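Local coordinates for transcription regulator (PDB 3CRJ), which probably binds operator DNA as a TetR-family transcription factor, most likely a repressor, through an N-terminal helix-turn-helix motif, at residues T82-P85 with E86-L89; L93-L96 with L97-Q101; A186-T189 with A190-A194. All coordinates share one frame; numbering follows the deposited sequence.

Contact 1: residues T82-P85 with E86-L89; sequences TTDP and EARL
D84 caps the N-terminus of helix 85-97 by way of A87: its OD1 accepts from A87 N at 2.7 Å in a nearly straight bond (176°), met on the anti side of the carboxylate. With CG anti to the backbone N (chi1 176°), the carboxylate swings back over the first turn, and OD1 also lies close to the E86 side chain. Behind this N-cap the ordinary helical bonds begin, R88 N to D84 O and L89 N to P85 O. The second grip comes from R88. Its outstretched chain runs antiparallel alongside the T82 side chain, T82 CG2 lying 3.8 Å from R88 CB. At the far end R88 NH1 donates to T82 O at 2.6 Å, the acceptor lying in the guanidinium plane, so the group meets the carbonyl edge-on. The same NH1 also bonds to V80 O, which ties the loop before the helix down at two carbonyls. The cap and the T82-R88 pairing are the tight part. On the looser, partly exposed side, D84 OD2 and E86 OE2 are 4.7 Å apart, like charges that probably repel mildly; E86 OE1 makes a weak hydrogen bond to Q199 NE2. The turn follows helix 58-78 and buries P85 and L89 against helix 121-148, P85 on H144 and L89 on L138 and V141, while V150 and F151 cover P85 from the following loop.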
# COMPACT_ATOMS: atom_id res chain seq x y z
N THR A 82 -25.08 -8.11 13.51
CA THR A 82 -25.10 -9.55 13.32
C THR A 82 -23.93 -10.19 14.09
O THR A 82 -22.77 -9.74 14.01
CB THR A 82 -25.14 -9.99 11.84
OG1 THR A 82 -25.58 -11.35 11.77
CG2 THR A 82 -23.79 -9.92 11.21
N THR A 83 -24.26 -11.22 14.86
CA THR A 83 -23.29 -11.94 15.67
C THR A 83 -22.94 -13.30 15.06
O THR A 83 -22.06 -13.98 15.57
CB THR A 83 -23.76 -12.10 17.15
OG1 THR A 83 -23.39 -13.40 17.62
CG2 THR A 83 -25.29 -11.95 17.28
N ASP A 84 -23.62 -13.69 13.99
CA ASP A 84 -23.27 -14.89 13.21
C ASP A 84 -21.88 -14.76 12.58
O ASP A 84 -21.67 -13.91 11.70
CB ASP A 84 -24.31 -15.16 12.12
CG ASP A 84 -23.93 -16.34 11.23
OD1 ASP A 84 -22.99 -16.24 10.38
OD2 ASP A 84 -24.58 -17.38 11.38
N PRO A 85 -20.94 -15.60 13.02
CA PRO A 85 -19.56 -15.49 12.62
C PRO A 85 -19.33 -15.47 11.11
O PRO A 85 -18.57 -14.63 10.63
CB PRO A 85 -18.89 -16.71 13.27
CG PRO A 85 -19.98 -17.61 13.65
CD PRO A 85 -21.14 -16.72 13.95
N GLU A 86 -19.99 -16.36 10.36
CA GLU A 86 -19.80 -16.37 8.91
C GLU A 86 -20.34 -15.07 8.33
O GLU A 86 -19.63 -14.37 7.58
CB GLU A 86 -20.48 -17.57 8.24
CG GLU A 86 -21.01 -18.66 9.22
CD GLU A 86 -21.32 -19.99 8.53
OE1 GLU A 86 -20.55 -20.34 7.59
OE2 GLU A 86 -22.32 -20.67 8.93
N ALA A 87 -21.58 -14.72 8.69
CA ALA A 87 -22.22 -13.52 8.12
C ALA A 87 -21.51 -12.22 8.50
O ALA A 87 -21.52 -11.24 7.75
CB ALA A 87 -23.68 -13.45 8.47
N ARG A 88 -20.87 -12.23 9.66
CA ARG A 88 -20.28 -11.02 10.19
C ARG A 88 -18.92 -10.76 9.57
O ARG A 88 -18.57 -9.60 9.29
CB ARG A 88 -20.16 -11.10 11.71
CG ARG A 88 -20.07 -9.74 12.37
CD ARG A 88 -19.56 -9.77 13.81
NE ARG A 88 -19.16 -8.43 14.22
CZ ARG A 88 -20.00 -7.47 14.57
NH1 ARG A 88 -21.32 -7.69 14.59
NH2 ARG A 88 -19.52 -6.27 14.91
N LEU A 89 -18.16 -11.83 9.37
CA LEU A 89 -16.88 -11.70 8.71
C LEU A 89 -17.18 -11.05 7.38
O LEU A 89 -16.67 -9.95 7.07
CB LEU A 89 -16.19 -13.05 8.52
CG LEU A 89 -14.72 -12.98 8.08
CD1 LEU A 89 -13.86 -11.92 8.84
CD2 LEU A 89 -14.06 -14.31 8.15

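Contact 2: residues L93-L96 with L97-Q101; sequences LDEL and LVKPQ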
# COMPACT_ATOMS: atom_id res chain seq x y z
N LEU A 93 -15.72 -7.63 5.82
CA LEU A 93 -14.95 -7.59 4.60
C LEU A 93 -15.61 -6.73 3.55
O LEU A 93 -14.91 -5.98 2.87
CB LEU A 93 -14.71 -8.99 4.05
CG LEU A 93 -13.78 -9.75 4.98
CD1 LEU A 93 -13.74 -11.24 4.57
CD2 LEU A 93 -12.38 -9.07 5.02
N ASP A 94 -16.94 -6.83 3.41
CA ASP A 94 -17.65 -5.95 2.49
C ASP A 94 -17.40 -4.51 2.86
O ASP A 94 -17.04 -3.71 2.02
CB ASP A 94 -19.13 -6.22 2.50
CG ASP A 94 -19.47 -7.54 1.89
OD1 ASP A 94 -18.55 -8.24 1.39
OD2 ASP A 94 -20.67 -7.89 1.95
N GLU A 95 -17.55 -4.20 4.14
CA GLU A 95 -17.33 -2.86 4.62
C GLU A 95 -15.95 -2.31 4.26
O GLU A 95 -15.81 -1.15 3.87
CB GLU A 95 -17.56 -2.81 6.12
CG GLU A 95 -18.18 -1.53 6.55
CD GLU A 95 -19.55 -1.31 5.93
OE1 GLU A 95 -19.80 -0.17 5.44
OE2 GLU A 95 -20.38 -2.26 5.93
N LEU A 96 -14.93 -3.15 4.36
CA LEU A 96 -13.57 -2.70 4.13
C LEU A 96 -13.19 -2.72 2.64
O LEU A 96 -12.29 -2.00 2.22
CB LEU A 96 -12.59 -3.58 4.91
CG LEU A 96 -12.59 -3.53 6.43
CD1 LEU A 96 -12.35 -4.91 7.03
CD2 LEU A 96 -11.53 -2.56 6.87
N LEU A 97 -13.88 -3.54 1.86
CA LEU A 97 -13.46 -3.79 0.47
C LEU A 97 -14.47 -3.43 -0.62
O LEU A 97 -14.07 -3.12 -1.71
CB LEU A 97 -12.96 -5.22 0.27
CG LEU A 97 -11.47 -5.54 0.24
CD1 LEU A 97 -10.61 -4.42 0.74
CD2 LEU A 97 -11.19 -6.82 1.00
N VAL A 98 -15.77 -3.48 -0.34
CA VAL A 98 -16.74 -3.07 -1.36
C VAL A 98 -17.18 -1.60 -1.25
O VAL A 98 -17.23 -0.89 -2.25
CB VAL A 98 -17.93 -4.04 -1.48
CG1 VAL A 98 -17.44 -5.46 -1.26
CG2 VAL A 98 -19.02 -3.69 -0.50
N LYS A 99 -17.48 -1.14 -0.03
CA LYS A 99 -17.87 0.26 0.20
C LYS A 99 -16.88 1.30 -0.38
O LYS A 99 -17.34 2.27 -0.99
CB LYS A 99 -18.11 0.56 1.69
CG LYS A 99 -19.16 -0.32 2.36
CD LYS A 99 -20.59 -0.10 1.80
CE LYS A 99 -21.67 -0.82 2.64
NZ LYS A 99 -21.33 -2.22 3.06
N PRO A 100 -15.54 1.10 -0.18
CA PRO A 100 -14.56 2.10 -0.65
C PRO A 100 -14.39 2.16 -2.17
O PRO A 100 -13.58 2.98 -2.67
CB PRO A 100 -13.24 1.65 0.00
CG PRO A 100 -13.63 0.68 1.05
CD PRO A 100 -14.86 0.00 0.51
N GLN A 101 -15.14 1.31 -2.90
CA GLN A 101 -15.20 1.40 -4.36
C GLN A 101 -15.94 2.65 -4.83
O GLN A 101 -16.20 2.78 -6.04
CB GLN A 101 -15.74 0.10 -5.00
CG GLN A 101 -14.70 -1.05 -5.00
CD GLN A 101 -15.29 -2.46 -5.21
OE1 GLN A 101 -15.94 -2.74 -6.22
NE2 GLN A 101 -15.03 -3.35 -4.27
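Where helix 85-97 gives way to the loop before helix 104-115, the carbonyl of D94 gathers several N-H groups. Its O accepts from V98 N at 2.7 Å, in the carbonyl plane and on a lone pair, and from L97 N at 3.2 Å, which comes from above that plane; K99 N adds a weak third bond. P100 has no N-H to offer L96 O, and its ring packs against that carbonyl. Beyond it the amide of Q101 turns back, NE2 donating to L97 O at 2.7 Å. Among the side chains, D94 and V98 lie side by side, D94 CB 3.9 Å from V98 CG2, while the D94 carboxylate pairs with R187 of helix 181-198. E95 and K99 cross one turn apart. E95 bends at chi2 (61°) and K99 at chi2 and chi4, which brings K99 NZ to 3.0 Å from E95 OE2 in a salt bridge that meets the carboxylate from above its plane. The aliphatic chain of K99 runs alongside the E95 carboxylate. With E95 replaced by alanine, K99 NZ would probably lose this charged mate and the lysine chain would be freer to turn. D94 O thus takes two bonds and a weak third as the chain leaves the helix, while on the exposed side E95 and K99 pair their opposite charges; L93, L96 and L97 are buried.

Contact 3: residues A186-T189 with A190-A194; sequences ARQT and ASEYA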
# COMPACT_ATOMS: atom_id res chain seq x y z
N ALA A 186 -9.54 -8.18 -4.72
CA ALA A 186 -9.09 -8.41 -3.34
C ALA A 186 -10.19 -8.92 -2.42
O ALA A 186 -9.94 -9.74 -1.54
CB ALA A 186 -8.44 -7.17 -2.75
N ARG A 187 -11.41 -8.45 -2.64
CA ARG A 187 -12.55 -8.98 -1.91
C ARG A 187 -12.62 -10.47 -2.11
O ARG A 187 -12.87 -11.19 -1.14
CB ARG A 187 -13.86 -8.30 -2.36
CG ARG A 187 -15.08 -8.66 -1.53
CD ARG A 187 -14.75 -8.61 -0.00
NE ARG A 187 -15.82 -9.17 0.84
CZ ARG A 187 -15.91 -10.45 1.21
NH1 ARG A 187 -14.99 -11.34 0.81
NH2 ARG A 187 -16.92 -10.85 1.97
N GLN A 188 -12.40 -10.94 -3.34
CA GLN A 188 -12.44 -12.37 -3.66
C GLN A 188 -11.26 -13.13 -3.06
O GLN A 188 -11.42 -14.26 -2.54
CB GLN A 188 -12.45 -12.62 -5.17
CG GLN A 188 -12.65 -14.09 -5.47
CD GLN A 188 -12.72 -14.41 -6.95
OE1 GLN A 188 -13.38 -13.70 -7.71
NE2 GLN A 188 -12.06 -15.49 -7.37
N THR A 189 -10.08 -12.51 -3.14
CA THR A 189 -8.90 -13.03 -2.47
C THR A 189 -9.20 -13.21 -0.97
O THR A 189 -9.04 -14.32 -0.43
CB THR A 189 -7.73 -12.10 -2.66
OG1 THR A 189 -7.47 -11.97 -4.06
CG2 THR A 189 -6.48 -12.64 -1.96
N ALA A 190 -9.69 -12.16 -0.32
CA ALA A 190 -10.12 -12.26 1.07
C ALA A 190 -11.07 -13.45 1.33
O ALA A 190 -10.86 -14.18 2.28
CB ALA A 190 -10.73 -10.96 1.56
N SER A 191 -12.10 -13.66 0.51
CA SER A 191 -12.96 -14.82 0.76
C SER A 191 -12.24 -16.15 0.56
O SER A 191 -12.30 -17.01 1.42
CB SER A 191 -14.27 -14.81 -0.03
OG SER A 191 -15.30 -14.33 0.82
N GLU A 192 -11.53 -16.29 -0.56
CA GLU A 192 -10.77 -17.51 -0.81
C GLU A 192 -9.82 -17.78 0.35
O GLU A 192 -9.79 -18.90 0.89
CB GLU A 192 -10.01 -17.43 -2.13
CG GLU A 192 -10.88 -17.52 -3.35
CD GLU A 192 -10.22 -16.96 -4.59
OE1 GLU A 192 -9.23 -16.21 -4.47
OE2 GLU A 192 -10.70 -17.24 -5.70
N TYR A 193 -9.09 -16.74 0.76
CA TYR A 193 -8.11 -16.92 1.82
C TYR A 193 -8.78 -17.41 3.08
O TYR A 193 -8.31 -18.37 3.72
CB TYR A 193 -7.33 -15.65 2.14
CG TYR A 193 -6.38 -15.91 3.28
CD1 TYR A 193 -5.25 -16.70 3.09
CD2 TYR A 193 -6.66 -15.44 4.55
CE1 TYR A 193 -4.40 -16.98 4.12
CE2 TYR A 193 -5.82 -15.72 5.61
CZ TYR A 193 -4.69 -16.50 5.39
OH TYR A 193 -3.86 -16.80 6.44
N ALA A 194 -9.86 -16.73 3.45
CA ALA A 194 -10.54 -16.98 4.72
C ALA A 194 -11.15 -18.38 4.73
O ALA A 194 -11.13 -19.07 5.76
CB ALA A 194 -11.60 -15.96 4.92
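Four i to i+4 backbone bonds link A186-T189 to A190-A194 as regular alpha-helix, from A190 N to A186 O (2.7 Å, 177°) through Y193 N to T189 O. Two side-chain pairs span the same turn. R187, with CG anti to the backbone N (chi1 -172°) and a bend at chi2, carries NH1 to S191 OG at 3.0 Å; the hydroxyl oxygen sits at the guanidinium edge, near its plane. NH2 bonds to N90 OD1 and NE keeps its salt bridge with D94, so three guanidinium nitrogens each have a partner. Q188, extended beyond CG, donates from NE2 to E192 OE2 at 2.8 Å; the acceptor lies in the amide plane, whereas the donor stands above the carboxylate, the two planes being 88° apart. E192 OE1 reaches Y193 and H158 of the second subunit, so this one carboxylate serves both its own helix and the partner chain. T189 OG1 likewise bonds to T185 O of its own helix and to S162 of the second subunit. A190 packs on L163 of helix 156-176. Helices 156-176 and 181-198, meeting their counterparts across the dimer, are consistent with the four-helix dimer interface of TetR-family regulators.

All three contacts are local and partly buried, but their places differ. Contact 1 starts helix 85-97 and contact 2 lies at its other end, their centres about 16 Å apart; contact 3 lies within helix 181-198. Contact 2 is nearest the centre of the chain, about 10 Å from it between centres, against about 18 Å for contact 3, at the subunit interface, and about 21 Å for peripheral contact 1. Contacts 2 and 3 touch directly: D94 OD1 and R187 NE form a salt bridge of 2.9 Å, with L93, L97 and V98 packing on the arginine. Capping and loop carbonyls dominate contact 1, charge pairing and a turning backbone contact 2. Contact 3 alone reaches the second subunit, bonding through T189, E192 and Y193.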